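Local coordinates for protein BCAM1869 (Burkholderia cenocepacia, PDB 4O2H), which probably acts as an RsaM-type transcriptional regulator linked to quorum sensing, built on a novel fold and able to associate with itself, at residues A[14-17]-A[21-24]; A[31-36]-A[124-129]; A[62-67]-A[71-76]; A[100-105]-A[113-118]. One frame throughout, in Å; residues are numbered along the deposited sequence.

Interaction 1 (A[14-17]-A[21-24]); sequences GPSP and VRLS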
loop_
_atom_site.group_PDB
_atom_site.type_symbol
_atom_site.label_atom_id
_atom_site.label_comp_id
_atom_site.label_asym_id
_atom_site.label_seq_id
_atom_site.Cartn_x
_atom_site.Cartn_y
_atom_site.Cartn_z
ATOM N N GLY A 14 10.010 19.300 3.793
ATOM C CA GLY A 14 9.255 18.188 4.321
ATOM C C GLY A 14 7.809 18.643 4.377
ATOM O O GLY A 14 7.478 19.778 3.993
ATOM N N PRO A 15 6.905 17.786 4.862
ATOM C CA PRO A 15 5.510 18.223 5.023
ATOM C C PRO A 15 5.368 19.416 5.986
ATOM O O PRO A 15 6.310 19.760 6.716
ATOM C CB PRO A 15 4.835 16.977 5.660
ATOM C CG PRO A 15 5.739 15.834 5.390
ATOM C CD PRO A 15 7.113 16.421 5.403
ATOM N N SER A 16 4.154 19.983 6.050
ATOM C CA SER A 16 3.783 20.955 7.063
ATOM C C SER A 16 3.876 20.258 8.436
ATOM O O SER A 16 3.836 19.030 8.463
ATOM C CB SER A 16 2.359 21.449 6.830
ATOM O OG SER A 16 2.211 22.069 5.568
ATOM N N PRO A 17 3.954 20.991 9.583
ATOM C CA PRO A 17 4.077 20.309 10.892
ATOM C C PRO A 17 2.965 19.279 11.169
ATOM O O PRO A 17 3.213 18.305 11.874
ATOM C CB PRO A 17 4.024 21.481 11.905
ATOM C CG PRO A 17 4.528 22.643 11.162
ATOM C CD PRO A 17 4.059 22.460 9.731
ATOM N N VAL A 21 1.660 17.831 2.825
ATOM C CA VAL A 21 2.344 18.635 1.790
ATOM C C VAL A 21 1.252 19.495 1.155
ATOM O O VAL A 21 0.334 18.937 0.558
ATOM C CB VAL A 21 3.094 17.750 0.731
ATOM C CG1 VAL A 21 3.624 18.604 -0.439
ATOM C CG2 VAL A 21 4.231 16.967 1.389
ATOM N N ARG A 22 1.306 20.818 1.319
ATOM C CA ARG A 22 0.250 21.705 0.817
ATOM C C ARG A 22 0.526 22.173 -0.586
ATOM O O ARG A 22 1.590 22.721 -0.875
ATOM C CB ARG A 22 -0.002 22.870 1.759
ATOM C CG ARG A 22 -0.775 22.389 2.981
ATOM C CD ARG A 22 -1.062 23.436 4.053
ATOM N NE ARG A 22 -2.114 22.908 4.921
ATOM C CZ ARG A 22 -1.924 22.003 5.882
ATOM N NH1 ARG A 22 -2.950 21.529 6.566
ATOM N NH2 ARG A 22 -0.705 21.561 6.155
ATOM N N LEU A 23 -0.425 21.869 -1.485
ATOM C CA LEU A 23 -0.299 22.133 -2.915
ATOM C C LEU A 23 -1.563 22.745 -3.468
ATOM O O LEU A 23 -2.666 22.281 -3.158
ATOM C CB LEU A 23 0.004 20.805 -3.660
ATOM C CG LEU A 23 1.285 20.043 -3.329
ATOM C CD1 LEU A 23 1.262 18.678 -3.951
ATOM C CD2 LEU A 23 2.524 20.812 -3.794
ATOM N N SER A 24 -1.403 23.750 -4.334
ATOM C CA SER A 24 -2.529 24.406 -5.002
ATOM C C SER A 24 -3.174 23.484 -6.028
ATOM O O SER A 24 -2.563 22.518 -6.484
ATOM C CB SER A 24 -2.076 25.687 -5.697
ATOM O OG SER A 24 -1.280 25.363 -6.824
HETATM O O HOH W 1 3.513 21.860 2.876
#
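With chi1 at -60°, Ser16 carries OG beside its own backbone N and out toward Arg22, whose CG lies likewise beside the backbone N before the chain runs extended from CG to NE. A turn about chi4 (78°) then swings NH2 back to the serine. The contact joins a loop without regular structure to strand 21-24, one partner of the two-stranded parallel sheet completed by strand 100-103. Arg22 NH2 donates to Ser16 OG at 3.0 Å, but the bond is weak, its N-H...O angle only 145°. The hydroxyl lies in the guanidinium plane, at the edge of the group and not over a face. The stronger grip on each polar end comes from other residues: Ser16 OG also bonds to Tyr20 O, while Arg22 forms salt bridges through NE to Asp109 and through NH2 to Asp18. Two carboxylates thus share the guanidinium, and the serine adds to a site they already fix. Apolar packing on the other flank is lighter, Pro15 CB lying 4.3 Å from Val21 CG2. Val21 is buried and also rests on Ala72, so this flank leads into the hairpin loop. One water completes the link between loop and strand: it accepts from Arg22 N at 2.9 Å and lies 3.0 Å from Ser16 OG.

Interaction 2 (A[31-36]-A[124-129]); sequences LVLDHV and AALDWP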
loop_
_atom_site.group_PDB
_atom_site.type_symbol
_atom_site.label_atom_id
_atom_site.label_comp_id
_atom_site.label_asym_id
_atom_site.label_seq_id
_atom_site.Cartn_x
_atom_site.Cartn_y
_atom_site.Cartn_z
ATOM N N LEU A 31 1.188 17.650 -10.952
ATOM C CA LEU A 31 1.886 16.689 -10.095
ATOM C C LEU A 31 2.444 15.493 -10.890
ATOM O O LEU A 31 1.734 14.836 -11.641
ATOM C CB LEU A 31 0.985 16.179 -8.964
ATOM C CG LEU A 31 1.728 15.418 -7.848
ATOM C CD1 LEU A 31 2.720 16.310 -7.154
ATOM C CD2 LEU A 31 0.770 14.843 -6.859
ATOM N N VAL A 32 3.732 15.254 -10.726
ATOM C CA VAL A 32 4.492 14.204 -11.397
ATOM C C VAL A 32 4.525 12.960 -10.489
ATOM O O VAL A 32 5.364 12.867 -9.614
ATOM C CB VAL A 32 5.926 14.751 -11.730
ATOM C CG1 VAL A 32 6.858 13.664 -12.284
ATOM C CG2 VAL A 32 5.863 15.957 -12.688
ATOM N N LEU A 33 3.609 12.026 -10.673
ATOM C CA LEU A 33 3.622 10.803 -9.866
ATOM C C LEU A 33 4.103 9.611 -10.674
ATOM O O LEU A 33 3.811 9.505 -11.863
ATOM C CB LEU A 33 2.252 10.482 -9.276
ATOM C CG LEU A 33 1.738 11.405 -8.234
ATOM C CD1 LEU A 33 0.271 11.236 -8.082
ATOM C CD2 LEU A 33 2.469 11.231 -6.906
ATOM N N ASP A 34 4.858 8.727 -10.004
ATOM C CA ASP A 34 5.406 7.500 -10.551
ATOM C C ASP A 34 4.841 6.331 -9.801
ATOM O O ASP A 34 4.615 6.440 -8.597
ATOM C CB ASP A 34 6.937 7.494 -10.429
ATOM C CG ASP A 34 7.616 8.665 -11.101
ATOM O OD1 ASP A 34 7.245 8.984 -12.259
ATOM O OD2 ASP A 34 8.536 9.258 -10.475
ATOM N N HIS A 35 4.582 5.230 -10.509
ATOM C CA HIS A 35 4.088 3.986 -9.926
ATOM C C HIS A 35 5.211 3.358 -9.105
ATOM O O HIS A 35 6.336 3.287 -9.572
ATOM C CB HIS A 35 3.593 3.005 -11.019
ATOM C CG HIS A 35 3.349 1.610 -10.510
ATOM N ND1 HIS A 35 4.377 0.683 -10.423
ATOM C CD2 HIS A 35 2.226 1.058 -9.999
ATOM C CE1 HIS A 35 3.836 -0.406 -9.908
ATOM N NE2 HIS A 35 2.543 -0.236 -9.655
ATOM N N VAL A 36 4.881 2.849 -7.918
ATOM C CA VAL A 36 5.836 2.215 -6.999
ATOM C C VAL A 36 5.449 0.750 -6.858
ATOM O O VAL A 36 6.296 -0.116 -7.032
ATOM C CB VAL A 36 5.862 2.953 -5.628
ATOM C CG1 VAL A 36 6.858 2.331 -4.656
ATOM C CG2 VAL A 36 6.152 4.453 -5.796
ATOM N N ALA A 124 -6.014 10.093 -13.393
ATOM C CA ALA A 124 -6.639 9.720 -14.672
ATOM C C ALA A 124 -5.875 10.315 -15.864
ATOM O O ALA A 124 -5.762 9.657 -16.902
ATOM C CB ALA A 124 -8.099 10.165 -14.710
ATOM N N ALA A 125 -5.333 11.533 -15.703
ATOM C CA ALA A 125 -4.509 12.219 -16.705
ATOM C C ALA A 125 -3.151 11.518 -16.801
ATOM O O ALA A 125 -2.515 11.597 -17.832
ATOM C CB ALA A 125 -4.329 13.692 -16.336
ATOM N N LEU A 126 -2.712 10.807 -15.739
ATOM C CA LEU A 126 -1.435 10.073 -15.774
ATOM C C LEU A 126 -1.629 8.647 -16.285
ATOM O O LEU A 126 -0.660 7.887 -16.339
ATOM C CB LEU A 126 -0.725 10.073 -14.397
ATOM C CG LEU A 126 -0.174 11.451 -13.949
ATOM C CD1 LEU A 126 0.292 11.411 -12.516
ATOM C CD2 LEU A 126 0.979 11.941 -14.864
ATOM N N ASP A 127 -2.874 8.281 -16.687
ATOM C CA ASP A 127 -3.222 6.950 -17.208
ATOM C C ASP A 127 -2.753 5.884 -16.205
ATOM O O ASP A 127 -2.098 4.898 -16.567
ATOM C CB ASP A 127 -2.640 6.706 -18.637
ATOM C CG ASP A 127 -3.203 5.476 -19.374
ATOM O OD1 ASP A 127 -4.351 5.060 -19.066
ATOM O OD2 ASP A 127 -2.512 4.959 -20.285
ATOM N N TRP A 128 -3.118 6.100 -14.919
ATOM C CA TRP A 128 -2.760 5.186 -13.863
ATOM C C TRP A 128 -3.145 3.723 -14.203
ATOM O O TRP A 128 -2.350 2.857 -13.855
ATOM C CB TRP A 128 -3.323 5.629 -12.516
ATOM C CG TRP A 128 -4.796 5.448 -12.329
ATOM C CD1 TRP A 128 -5.758 6.405 -12.444
ATOM C CD2 TRP A 128 -5.466 4.251 -11.914
ATOM N NE1 TRP A 128 -6.993 5.868 -12.191
ATOM C CE2 TRP A 128 -6.846 4.550 -11.841
ATOM C CE3 TRP A 128 -5.040 2.930 -11.653
ATOM C CZ2 TRP A 128 -7.803 3.589 -11.493
ATOM C CZ3 TRP A 128 -5.988 1.978 -11.305
ATOM C CH2 TRP A 128 -7.353 2.313 -11.229
ATOM N N PRO A 129 -4.277 3.372 -14.873
ATOM C CA PRO A 129 -4.534 1.937 -15.143
ATOM C C PRO A 129 -3.441 1.235 -15.950
ATOM O O PRO A 129 -3.245 0.040 -15.750
ATOM C CB PRO A 129 -5.832 1.956 -15.950
ATOM C CG PRO A 129 -6.501 3.216 -15.532
ATOM C CD PRO A 129 -5.380 4.197 -15.421
#
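Leu126 reaches across to the residues leading into strand 34-40, chiefly Leu33 and the carbonyl of Leu31, with a single methyl. Its CB is directed at the 31-36 segment, and with chi1 at -69° CG stands beside the backbone N, anti to the carbonyl carbon. CB and CG act as a spacer, their distances to the other segment lying beyond the close contacts. The chain ends on CD1, which settles against the backbone: Leu126 CD1 is 3.8 Å from Leu31 O and 3.8 Å from Leu33 N. The same methyl touches the root of the Leu33 side chain, where Leu33 CB lies 3.9 Å from Leu126 CD1, the one apolar side-chain pair across the contact. No hydrogen bond joins the two segments. Leu31 O, next to the methyl, is instead bonded by Arg122 NE, from one helical turn before Leu126.

Leu126 follows directly on the end of helix 112-125. Asp127 has a positive phi (53°) and closes a Schellman motif, its N making a weak 3.2 Å bond back to Ala124 O, after which helix 128-138 begins. The contact thus sits where the junction of the two helices lies against the four-stranded antiparallel sheet: Leu33 packs on Val74 and Val76 of strand 74-83 and on Leu123 of helix 112-125, and Leu31 packs on Leu119 of the same helix.

Interaction 3 (A[62-67]-A[71-76]); sequences EWHRTA and VAYVTV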
loop_
_atom_site.group_PDB
_atom_site.type_symbol
_atom_site.label_atom_id
_atom_site.label_comp_id
_atom_site.label_asym_id
_atom_site.label_seq_id
_atom_site.Cartn_x
_atom_site.Cartn_y
_atom_site.Cartn_z
ATOM N N GLU A 62 0.340 1.970 -5.013
ATOM C CA GLU A 62 1.169 2.970 -4.354
ATOM C C GLU A 62 1.998 3.727 -5.392
ATOM O O GLU A 62 2.645 3.108 -6.223
ATOM C CB GLU A 62 2.092 2.321 -3.294
ATOM C CG GLU A 62 1.340 1.879 -2.049
ATOM C CD GLU A 62 0.496 2.936 -1.345
ATOM O OE1 GLU A 62 0.741 4.159 -1.497
ATOM O OE2 GLU A 62 -0.398 2.511 -0.586
ATOM N N TRP A 63 1.919 5.065 -5.352
ATOM C CA TRP A 63 2.554 5.999 -6.278
ATOM C C TRP A 63 3.285 7.068 -5.463
ATOM O O TRP A 63 2.968 7.282 -4.290
ATOM C CB TRP A 63 1.477 6.639 -7.219
ATOM C CG TRP A 63 0.885 5.678 -8.238
ATOM C CD1 TRP A 63 0.295 4.472 -7.988
ATOM C CD2 TRP A 63 0.958 5.803 -9.669
ATOM N NE1 TRP A 63 -0.027 3.847 -9.166
ATOM C CE2 TRP A 63 0.362 4.648 -10.220
ATOM C CE3 TRP A 63 1.422 6.809 -10.540
ATOM C CZ2 TRP A 63 0.185 4.479 -11.607
ATOM C CZ3 TRP A 63 1.285 6.627 -11.922
ATOM C CH2 TRP A 63 0.698 5.463 -12.442
ATOM N N HIS A 64 4.312 7.678 -6.043
ATOM C CA HIS A 64 5.046 8.696 -5.294
ATOM C C HIS A 64 5.706 9.712 -6.234
ATOM O O HIS A 64 5.852 9.487 -7.436
ATOM C CB HIS A 64 6.069 8.069 -4.277
ATOM C CG HIS A 64 7.346 7.483 -4.843
ATOM N ND1 HIS A 64 8.296 6.880 -4.004
ATOM C CD2 HIS A 64 7.797 7.406 -6.126
ATOM C CE1 HIS A 64 9.269 6.456 -4.799
ATOM N NE2 HIS A 64 9.024 6.756 -6.084
ATOM N N ARG A 65 6.048 10.855 -5.666
ATOM C CA ARG A 65 6.842 11.908 -6.295
ATOM C C ARG A 65 8.025 12.060 -5.414
ATOM O O ARG A 65 7.868 12.395 -4.219
ATOM C CB ARG A 65 6.106 13.232 -6.502
ATOM C CG ARG A 65 7.066 14.232 -7.157
ATOM C CD ARG A 65 6.639 15.672 -7.076
ATOM N NE ARG A 65 6.447 16.163 -5.713
ATOM C CZ ARG A 65 5.959 17.365 -5.443
ATOM N NH1 ARG A 65 5.628 18.192 -6.425
ATOM N NH2 ARG A 65 5.808 17.758 -4.193
ATOM N N THR A 66 9.207 11.744 -5.972
ATOM C CA THR A 66 10.462 11.758 -5.219
ATOM C C THR A 66 10.833 13.196 -4.769
ATOM O O THR A 66 10.460 14.182 -5.428
ATOM C CB THR A 66 11.603 11.100 -6.027
ATOM O OG1 THR A 66 11.789 11.814 -7.239
ATOM C CG2 THR A 66 11.352 9.620 -6.330
ATOM N N ALA A 67 11.527 13.288 -3.614
ATOM C CA ALA A 67 11.961 14.555 -3.048
ATOM C C ALA A 67 13.157 15.114 -3.829
ATOM O O ALA A 67 13.918 14.356 -4.431
ATOM C CB ALA A 67 12.318 14.380 -1.571
ATOM N N VAL A 71 11.069 20.607 -3.652
ATOM C CA VAL A 71 10.085 19.596 -4.058
ATOM C C VAL A 71 9.941 18.552 -2.920
ATOM O O VAL A 71 10.866 17.772 -2.652
ATOM C CB VAL A 71 10.457 18.954 -5.418
ATOM C CG1 VAL A 71 9.496 17.820 -5.794
ATOM C CG2 VAL A 71 10.491 20.005 -6.525
ATOM N N ALA A 72 8.785 18.551 -2.248
ATOM C CA ALA A 72 8.569 17.621 -1.153
ATOM C C ALA A 72 8.192 16.213 -1.674
ATOM O O ALA A 72 7.675 16.055 -2.788
ATOM C CB ALA A 72 7.496 18.151 -0.200
ATOM N N TYR A 73 8.489 15.188 -0.863
ATOM C CA TYR A 73 8.145 13.810 -1.158
ATOM C C TYR A 73 6.634 13.668 -1.034
ATOM O O TYR A 73 6.073 14.093 -0.034
ATOM C CB TYR A 73 8.888 12.843 -0.231
ATOM C CG TYR A 73 8.599 11.384 -0.531
ATOM C CD1 TYR A 73 9.096 10.777 -1.685
ATOM C CD2 TYR A 73 7.841 10.605 0.346
ATOM C CE1 TYR A 73 8.852 9.436 -1.959
ATOM C CE2 TYR A 73 7.555 9.266 0.058
ATOM C CZ TYR A 73 8.078 8.685 -1.086
ATOM O OH TYR A 73 7.828 7.373 -1.362
ATOM N N VAL A 74 5.984 13.183 -2.084
ATOM C CA VAL A 74 4.532 13.005 -2.115
ATOM C C VAL A 74 4.197 11.502 -2.298
ATOM O O VAL A 74 4.800 10.875 -3.159
ATOM C CB VAL A 74 3.894 13.889 -3.238
ATOM C CG1 VAL A 74 2.459 13.473 -3.540
ATOM C CG2 VAL A 74 3.943 15.360 -2.857
ATOM N N THR A 75 3.284 10.943 -1.462
ATOM C CA THR A 75 2.760 9.552 -1.556
ATOM C C THR A 75 1.271 9.577 -1.835
ATOM O O THR A 75 0.540 10.379 -1.257
ATOM C CB THR A 75 2.954 8.766 -0.261
ATOM O OG1 THR A 75 2.594 9.620 0.819
ATOM C CG2 THR A 75 4.347 8.289 -0.088
ATOM N N VAL A 76 0.830 8.737 -2.727
ATOM C CA VAL A 76 -0.557 8.626 -3.144
ATOM C C VAL A 76 -0.822 7.153 -3.382
ATOM O O VAL A 76 -0.134 6.507 -4.195
ATOM C CB VAL A 76 -0.876 9.492 -4.410
ATOM C CG1 VAL A 76 -2.368 9.417 -4.788
ATOM C CG2 VAL A 76 -0.418 10.956 -4.233
HETATM O O HOH W 2 6.571 20.610 -2.806
#
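Trp63, His64 and Arg65 pair with Val76, Thr75 and Val74 in an antiparallel beta hairpin, the end of strands 55-65 and 74-83 nearest their connecting loop. The regular part is tight. Trp63 with Val76 and Arg65 with Val74 are hydrogen-bonded pairs, the bonds of the latter measuring 2.8 Å from Arg65 N to Val74 O and 3.0 Å from Val74 N to Arg65 O. Between them His64 and Thr75 form a non-hydrogen-bonded pair, their CA atoms 4.5 Å apart. The side chains of Trp63, Arg65, Val74 and Val76 share one face, where Val76 also meets Val96 and Leu33.

Beyond Arg65 and Val74 the pairing ends, and side chains take over the link: on one face His64 reaches Tyr73, on the other Arg65 reaches Val71 and Ala72. With chi1 at 75°, His64 CG stands between the backbone N and the carbonyl carbon, which lets His64 ND1 and Tyr73 OH hydrogen-bond at 2.7 Å. The hydroxyl sits in the imidazole plane at its edge, while the two rings are inclined at 78°. The Tyr73 side is covered by the second subunit, whose His139 stacks on the phenol ring. The solvent side is that of exposed Thr66 and partly exposed Arg65 and Val71. Arg65 bends at chi3 (58°) and lays its guanidinium under Val71 CG1, which lies over one face 3.5 Å from Arg65 NE. Arg65 NH2 donates to Ala72 O at 2.9 Å, and Arg65 NE adds a weak bond to the same oxygen. A water at this looser end accepts from Ala72 N at 3.1 Å and, weakly, from Arg65 NH2.

Interaction 4 (A[100-105]-A[113-118]); sequences VMAIDA and LRTAAA
Strand 100-103, half of the two-stranded parallel sheet, meets helix 112-125 here, the 113-118 part of the helix running at 99° to the strand, and Thr115 and Ala102 make the closest approach between them. Thr115 OG1 accepts the backbone N-H of Ala102 at 2.9 Å and 163°, a nearly straight bond. With chi1 at -62° that hydroxyl lies beside the threonine's own backbone N, where it also bonds to Gly111 O, one turn earlier in the chain. The buried oxygen therefore has a partner on the strand and another at Gly111, just ahead of the helix. The threonine's methyl takes the other direction: Thr115 CG2 lies 3.3 Å from Val100 O and 4.1 Å from Val100 CG1. Val100 and Ala102 point their CB atoms at the helix, and Ala102 CB comes within 3.4 Å of Thr115 OG1. Selenomethionine Met101 starts out on the far face of the strand, but bends at chi2 and chi3 until SE lies 3.6 Å from Thr115 OG1. Leu28 of helix 25-29 packs on Val100, Ala102 and Ala118. A hydroxyl bonded to the carbonyl four residues back is a habit typical of threonine in helices, used here to tie a helix to the strand it crosses.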
loop_
_atom_site.group_PDB
_atom_site.type_symbol
_atom_site.label_atom_id
_atom_site.label_comp_id
_atom_site.label_asym_id
_atom_site.label_seq_id
_atom_site.Cartn_x
_atom_site.Cartn_y
_atom_site.Cartn_z
ATOM N N VAL A 100 -0.977 14.625 1.023
ATOM C CA VAL A 100 -1.314 15.920 0.431
ATOM C C VAL A 100 -2.565 16.535 1.037
ATOM O O VAL A 100 -3.563 15.862 1.246
ATOM C CB VAL A 100 -1.479 15.839 -1.118
ATOM C CG1 VAL A 100 -1.954 17.179 -1.730
ATOM C CG2 VAL A 100 -0.192 15.357 -1.797
HETATM N N MSE A 101 -2.519 17.855 1.219
HETATM C CA MSE A 101 -3.662 18.700 1.532
HETATM C C MSE A 101 -3.729 19.762 0.450
HETATM O O MSE A 101 -2.783 20.549 0.284
HETATM C CB MSE A 101 -3.593 19.309 2.953
HETATM C CG MSE A 101 -4.713 20.273 3.233
HETATM SE SE MSE A 101 -6.474 19.472 3.079
HETATM C CE MSE A 101 -6.532 18.515 4.724
ATOM N N ALA A 102 -4.832 19.761 -0.323
ATOM C CA ALA A 102 -5.033 20.773 -1.351
ATOM C C ALA A 102 -5.530 22.065 -0.732
ATOM O O ALA A 102 -6.400 22.069 0.148
ATOM C CB ALA A 102 -5.998 20.287 -2.417
ATOM N N ILE A 103 -4.938 23.171 -1.171
ATOM C CA ILE A 103 -5.250 24.499 -0.662
ATOM C C ILE A 103 -5.887 25.339 -1.769
ATOM O O ILE A 103 -5.717 25.016 -2.941
ATOM C CB ILE A 103 -3.982 25.173 -0.058
ATOM C CG1 ILE A 103 -2.806 25.212 -1.080
ATOM C CG2 ILE A 103 -3.586 24.464 1.255
ATOM C CD1 ILE A 103 -1.760 26.247 -0.858
ATOM N N ASP A 104 -6.626 26.407 -1.398
ATOM C CA ASP A 104 -7.259 27.273 -2.382
ATOM C C ASP A 104 -6.350 28.483 -2.730
ATOM O O ASP A 104 -5.169 28.521 -2.349
ATOM C CB ASP A 104 -8.668 27.724 -1.907
ATOM C CG ASP A 104 -8.784 28.541 -0.620
ATOM O OD1 ASP A 104 -7.910 29.405 -0.374
ATOM O OD2 ASP A 104 -9.818 28.412 0.067
ATOM N N ALA A 105 -6.923 29.453 -3.477
ATOM C CA ALA A 105 -6.286 30.690 -3.929
ATOM C C ALA A 105 -5.795 31.556 -2.766
ATOM O O ALA A 105 -4.776 32.237 -2.908
ATOM C CB ALA A 105 -7.264 31.493 -4.780
ATOM N N LEU A 113 -11.837 15.539 1.084
ATOM C CA LEU A 113 -12.754 15.155 0.004
ATOM C C LEU A 113 -12.437 15.851 -1.319
ATOM O O LEU A 113 -12.493 15.213 -2.373
ATOM C CB LEU A 113 -14.217 15.430 0.421
ATOM C CG LEU A 113 -14.994 14.260 1.097
ATOM C CD1 LEU A 113 -14.478 13.960 2.515
ATOM C CD2 LEU A 113 -16.498 14.551 1.153
ATOM N N ARG A 114 -12.108 17.146 -1.267
ATOM C CA ARG A 114 -11.760 17.898 -2.468
ATOM C C ARG A 114 -10.321 17.586 -2.878
ATOM O O ARG A 114 -10.015 17.651 -4.062
ATOM C CB ARG A 114 -11.974 19.396 -2.268
ATOM C CG ARG A 114 -13.419 19.812 -2.477
ATOM C CD ARG A 114 -13.646 21.280 -2.173
ATOM N NE ARG A 114 -13.125 22.145 -3.231
ATOM C CZ ARG A 114 -13.025 23.465 -3.133
ATOM N NH1 ARG A 114 -13.413 24.085 -2.027
ATOM N NH2 ARG A 114 -12.527 24.173 -4.137
ATOM N N THR A 115 -9.457 17.233 -1.902
ATOM C CA THR A 115 -8.070 16.860 -2.158
ATOM C C THR A 115 -8.034 15.519 -2.933
ATOM O O THR A 115 -7.347 15.417 -3.967
ATOM C CB THR A 115 -7.262 16.778 -0.844
ATOM O OG1 THR A 115 -7.216 18.067 -0.188
ATOM C CG2 THR A 115 -5.847 16.240 -1.070
ATOM N N ALA A 116 -8.794 14.508 -2.435
ATOM C CA ALA A 116 -8.848 13.182 -3.035
ATOM C C ALA A 116 -9.380 13.273 -4.460
ATOM O O ALA A 116 -8.901 12.547 -5.332
ATOM C CB ALA A 116 -9.715 12.249 -2.198
ATOM N N ALA A 117 -10.340 14.197 -4.692
ATOM C CA ALA A 117 -10.975 14.421 -5.974
ATOM C C ALA A 117 -9.991 14.997 -6.970
ATOM O O ALA A 117 -9.947 14.526 -8.112
ATOM C CB ALA A 117 -12.150 15.363 -5.804
ATOM N N ALA A 118 -9.194 16.000 -6.544
ATOM C CA ALA A 118 -8.169 16.601 -7.393
ATOM C C ALA A 118 -7.086 15.588 -7.705
ATOM O O ALA A 118 -6.609 15.560 -8.832
ATOM C CB ALA A 118 -7.567 17.837 -6.733
#

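Interactions 2 and 4 are buried and both use helix 112-125, yet their chemistry differs: apolar methyl packing at its C-terminal end, a threonine hydroxyl on a strand amide near its start. Interaction 1 is a water-linked polar contact closer to the surface, and interaction 3 mixes regular strand pairing with a loop end that packs against the second subunit. Interactions 1 and 4 share the parallel sheet, Val21 O lying 3.1 Å from Met101 N. Interactions 2 and 3 share the antiparallel sheet, Val36 N being 2.8 Å from Glu62 O. Apolar contact joins the two sheets: Val74 CG1 is 3.7 Å from Val100 CG2.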